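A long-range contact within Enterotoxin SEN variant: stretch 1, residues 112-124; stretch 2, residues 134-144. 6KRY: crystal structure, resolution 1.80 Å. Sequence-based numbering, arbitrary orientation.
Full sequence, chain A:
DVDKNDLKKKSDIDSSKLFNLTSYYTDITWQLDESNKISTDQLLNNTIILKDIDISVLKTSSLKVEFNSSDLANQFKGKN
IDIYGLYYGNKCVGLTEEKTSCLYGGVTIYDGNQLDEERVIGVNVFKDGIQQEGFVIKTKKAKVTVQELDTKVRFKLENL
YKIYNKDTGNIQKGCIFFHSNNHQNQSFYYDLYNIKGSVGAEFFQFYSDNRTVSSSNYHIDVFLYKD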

# COMPACT_ATOMS: atom_id res chain seq x y z
N GLY A 112 9.77 9.75 17.37
CA GLY A 112 8.65 9.76 18.28
C GLY A 112 7.53 8.82 17.86
O GLY A 112 6.48 8.78 18.52
N ASN A 113 7.72 8.07 16.75
CA ASN A 113 6.64 7.25 16.20
C ASN A 113 6.94 5.76 16.36
O ASN A 113 6.10 4.89 15.97
N GLN A 114 8.07 5.42 16.99
CA GLN A 114 8.46 4.04 17.06
C GLN A 114 7.91 3.37 18.32
O GLN A 114 8.31 3.73 19.42
N LEU A 115 7.07 2.33 18.17
CA LEU A 115 6.52 1.61 19.36
C LEU A 115 7.58 0.71 20.03
O LEU A 115 8.53 0.24 19.41
N ASP A 116 7.37 0.44 21.32
CA ASP A 116 8.31 -0.41 22.08
C ASP A 116 8.08 -1.88 21.71
O ASP A 116 8.96 -2.70 21.87
N GLU A 117 6.91 -2.21 21.18
CA GLU A 117 6.73 -3.53 20.58
C GLU A 117 5.65 -3.47 19.50
O GLU A 117 4.94 -2.49 19.42
N GLU A 118 5.57 -4.54 18.71
CA GLU A 118 4.67 -4.70 17.59
C GLU A 118 3.23 -4.45 18.04
O GLU A 118 2.79 -5.10 18.96
N ARG A 119 2.51 -3.56 17.36
CA ARG A 119 1.09 -3.41 17.57
C ARG A 119 0.41 -4.41 16.64
O ARG A 119 0.84 -4.58 15.45
N VAL A 120 -0.61 -5.09 17.18
CA VAL A 120 -1.35 -6.09 16.45
C VAL A 120 -2.69 -5.50 16.01
O VAL A 120 -3.39 -4.85 16.79
N ILE A 121 -3.05 -5.70 14.75
CA ILE A 121 -4.32 -5.24 14.17
C ILE A 121 -5.08 -6.46 13.63
O ILE A 121 -4.53 -7.25 12.85
N GLY A 122 -6.32 -6.60 14.10
CA GLY A 122 -7.19 -7.75 13.74
C GLY A 122 -7.81 -7.52 12.37
O GLY A 122 -8.20 -6.40 12.06
N VAL A 123 -7.85 -8.58 11.57
CA VAL A 123 -8.51 -8.61 10.27
C VAL A 123 -9.55 -9.74 10.28
O VAL A 123 -9.20 -10.90 10.34
N ASN A 124 -10.82 -9.38 10.22
CA ASN A 124 -11.90 -10.35 10.06
C ASN A 124 -12.19 -10.53 8.57
O ASN A 124 -12.06 -9.58 7.78
N GLY A 134 -9.86 -15.62 10.93
CA GLY A 134 -9.30 -14.28 10.97
C GLY A 134 -7.79 -14.34 10.96
O GLY A 134 -7.20 -15.40 11.10
N PHE A 135 -7.13 -13.17 10.87
CA PHE A 135 -5.69 -13.10 11.04
C PHE A 135 -5.33 -11.69 11.52
O PHE A 135 -6.19 -10.82 11.56
N VAL A 136 -4.07 -11.48 11.91
CA VAL A 136 -3.63 -10.18 12.28
C VAL A 136 -2.51 -9.76 11.34
O VAL A 136 -1.92 -10.55 10.68
N ILE A 137 -2.27 -8.45 11.32
CA ILE A 137 -1.08 -7.84 10.72
C ILE A 137 -0.48 -6.97 11.83
O ILE A 137 -1.16 -6.65 12.82
N LYS A 138 0.79 -6.63 11.68
CA LYS A 138 1.50 -5.96 12.72
C LYS A 138 2.25 -4.76 12.15
O LYS A 138 2.58 -4.73 10.99
N THR A 139 2.49 -3.78 13.01
CA THR A 139 3.30 -2.60 12.68
C THR A 139 4.03 -2.15 13.94
O THR A 139 3.56 -2.40 15.06
N LYS A 140 5.15 -1.48 13.72
CA LYS A 140 5.93 -0.92 14.80
C LYS A 140 5.69 0.58 14.93
O LYS A 140 6.40 1.25 15.68
N LYS A 141 4.69 1.10 14.24
CA LYS A 141 4.46 2.54 14.09
C LYS A 141 3.17 2.95 14.78
O LYS A 141 2.17 2.27 14.63
N ALA A 142 3.23 4.06 15.53
CA ALA A 142 2.04 4.60 16.23
C ALA A 142 1.06 5.18 15.21
O ALA A 142 -0.13 4.88 15.24
N LYS A 143 1.59 6.00 14.30
CA LYS A 143 0.96 6.47 13.10
C LYS A 143 1.47 5.62 11.95
O LYS A 143 2.68 5.55 11.75
N VAL A 144 0.54 5.06 11.16
CA VAL A 144 0.85 4.09 10.10
C VAL A 144 0.06 4.48 8.86
O VAL A 144 -1.07 4.99 8.97

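The two stretches form an antiparallel ladder, and its rule is alternation: Phe 135, Ile 137 and Thr 139 share one face of the sheet with Val 123, Ile 121 and Arg 119, while Val 136 and Lys 138 share the other with Val 120. The first face carries the more buried residues, the second is largely open to solvent.

Gly 134 opens the walk without a side chain. A CB here would lie a tight 3.3 Å from Val 123 O, so the bare backbone suits the close approach of the chains. Phe 135 takes chi1 p with chi2 near 80°, which lays its ring alongside Val 123, its partner across the ladder. Val 123 CB sits over one face of the ring, 4.1 Å from the Phe 135 centroid in a CH-pi contact, and Val 123 CG2 reaches Phe 135 CE1 at 3.8 Å. Val 123 is t. The backbones of this pair hydrogen-bond in both directions, Val 123 N to Phe 135 O at 2.8 Å and Phe 135 N to Val 123 O at 3.1 Å.

Val 136, rotamer m, turns to the opposite face. Directly across lies Gly 122, whose CA is 4.2 Å from Val 136 CG1; diagonally, Val 136 CB meets CG1 of Val 120, a t rotamer, at a close 3.3 Å. Ile 137 returns to the buried face with chi1 p and chi2 t. Its CG1 lies 4.0 Å from CB of Ile 121, which is m, t, and its CG2 approaches Val 123 CG2 at 4.3 Å, linking successive pairs into one apolar strip.

Lys 138, m then t throughout, lies on the exposed face. Its CG passes 4.3 Å from Val 120 CG2, and its CB is 3.5 Å from Glu 118 OE1; the aliphatic part of the lysine does the packing here. Thr 139, chi1 t, lies on the same face as Ile 137, beside Arg 119, with Thr 139 CG2 4.4 Å from Arg 119 CB. Its hydroxyl turns back to its own stretch, accepting from Lys 141 N at 3.3 Å from OG1, and is also bonded elsewhere in the structure.

At Lys 140 the chain turns a corner, as stretch 1 does at Asp 116 and Glu 117. Lys 140 has chi1 and chi2 between wells, and its side chain runs along stretch 1: CG is 3.8 Å from Glu 118 OE1, and NZ is 4.1 Å from Asp 116 O. Its own carbonyl receives Leu 115 N, at 2.8 Å from O.

Beyond the corner Asn 113 organizes the contact. Its side chain, chi1 t, comes within 3.6 Å of Lys 141 CB through ND2; Lys 141 is m then t throughout, its NZ hydrogen-bonded elsewhere in the structure. Ala 142 fits its small CB 3.3 Å from Asn 113 OD1 and 4.0 Å from CD2 of Leu 115, an m, t rotamer. Asn 113 then pairs with both backbone polar atoms of Lys 143: Lys 143 N donates to Asn 113 OD1 at 2.8 Å, and Asn 113 ND2 donates to Lys 143 O at 2.9 Å. Lys 143 is also m then t, its end leading away from stretch 1.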

# COMPACT_ATOMS: atom_id res chain seq x y z
CB ASN A 113 6.43 7.52 14.71
CG ASN A 113 5.09 7.02 14.21
OD1 ASN A 113 4.05 7.25 14.85
ND2 ASN A 113 5.11 6.37 13.04
CB GLN A 114 9.99 3.96 17.07
CG GLN A 114 10.65 4.74 15.95
CD GLN A 114 10.15 4.30 14.60
OE1 GLN A 114 10.15 3.10 14.29
NE2 GLN A 114 9.71 5.25 13.78
CB LEU A 115 5.31 0.78 18.95
CG LEU A 115 4.16 1.60 18.37
CD1 LEU A 115 3.15 0.67 17.77
CD2 LEU A 115 3.54 2.49 19.44
CB ASP A 116 8.20 -0.16 23.60
CG ASP A 116 6.84 -0.41 24.24
OD1 ASP A 116 5.86 -0.70 23.53
OD2 ASP A 116 6.76 -0.29 25.49
CB GLU A 117 6.37 -4.56 21.63
CG GLU A 117 5.14 -4.18 22.42
CD GLU A 117 5.00 -4.96 23.72
OE1 GLU A 117 3.85 -5.37 24.04
OE2 GLU A 117 6.05 -5.16 24.39
CB GLU A 118 4.68 -6.14 17.07
CG GLU A 118 5.94 -6.53 16.31
CD GLU A 118 6.11 -5.85 14.97
OE1 GLU A 118 5.21 -5.06 14.57
OE2 GLU A 118 7.14 -6.11 14.31
CB ARG A 119 0.64 -1.98 17.25
CG ARG A 119 -0.71 -1.58 17.83
CD ARG A 119 -0.79 -0.08 18.13
NE ARG A 119 -0.24 0.40 19.39
CZ ARG A 119 0.00 1.67 19.67
NH1 ARG A 119 -0.14 2.60 18.75
NH2 ARG A 119 0.41 2.01 20.87
CB VAL A 120 -1.53 -7.37 17.29
CG1 VAL A 120 -2.28 -8.43 16.51
CG2 VAL A 120 -0.17 -7.92 17.72
CB ILE A 121 -4.04 -4.20 13.07
CG1 ILE A 121 -3.41 -2.95 13.69
CG2 ILE A 121 -5.32 -3.91 12.31
CD1 ILE A 121 -3.01 -1.89 12.68
CB VAL A 123 -7.48 -8.83 9.13
CG1 VAL A 123 -8.15 -8.73 7.77
CG2 VAL A 123 -6.27 -7.91 9.23
CB ASN A 124 -13.16 -9.90 10.79
CG ASN A 124 -12.98 -10.00 12.28
OD1 ASN A 124 -13.04 -8.99 12.97
ND2 ASN A 124 -12.77 -11.21 12.77
CB PHE A 135 -4.96 -13.51 9.76
CG PHE A 135 -5.23 -12.68 8.55
CD1 PHE A 135 -4.59 -11.45 8.37
CD2 PHE A 135 -6.08 -13.14 7.57
CE1 PHE A 135 -4.80 -10.73 7.21
CE2 PHE A 135 -6.33 -12.38 6.43
CZ PHE A 135 -5.67 -11.19 6.25
CB VAL A 136 -3.16 -10.08 13.74
CG1 VAL A 136 -4.22 -10.60 14.69
CG2 VAL A 136 -1.84 -10.77 13.93
CB ILE A 137 -1.43 -7.03 9.46
CG1 ILE A 137 -2.35 -5.87 9.82
CG2 ILE A 137 -2.03 -7.91 8.37
CD1 ILE A 137 -2.60 -4.90 8.70
CB LYS A 138 2.53 -6.90 13.34
CG LYS A 138 1.91 -8.11 14.00
CD LYS A 138 2.88 -9.01 14.70
CE LYS A 138 2.22 -10.35 14.94
NZ LYS A 138 2.85 -11.01 16.10
CB THR A 139 2.46 -1.46 12.08
OG1 THR A 139 3.29 -0.38 11.67
CG2 THR A 139 1.44 -0.90 13.04
CB LYS A 140 7.41 -1.20 14.59
CG LYS A 140 7.89 -2.50 15.23
CD LYS A 140 8.67 -2.31 16.54
CE LYS A 140 9.35 -3.58 16.99
NZ LYS A 140 10.37 -3.33 18.04
CB LYS A 141 4.34 2.90 12.61
CG LYS A 141 5.54 2.44 11.77
CD LYS A 141 5.43 2.78 10.30
CE LYS A 141 6.72 2.41 9.57
NZ LYS A 141 6.52 2.18 8.15
CB ALA A 142 2.43 5.61 17.28
CB LYS A 143 1.33 7.93 12.79
CG LYS A 143 0.73 8.96 13.73
CD LYS A 143 0.89 10.36 13.20
CE LYS A 143 0.31 11.33 14.21
NZ LYS A 143 0.45 12.74 13.79
CB VAL A 144 0.58 2.64 10.56
CG1 VAL A 144 -0.90 2.36 10.78
CG2 VAL A 144 1.15 1.60 9.61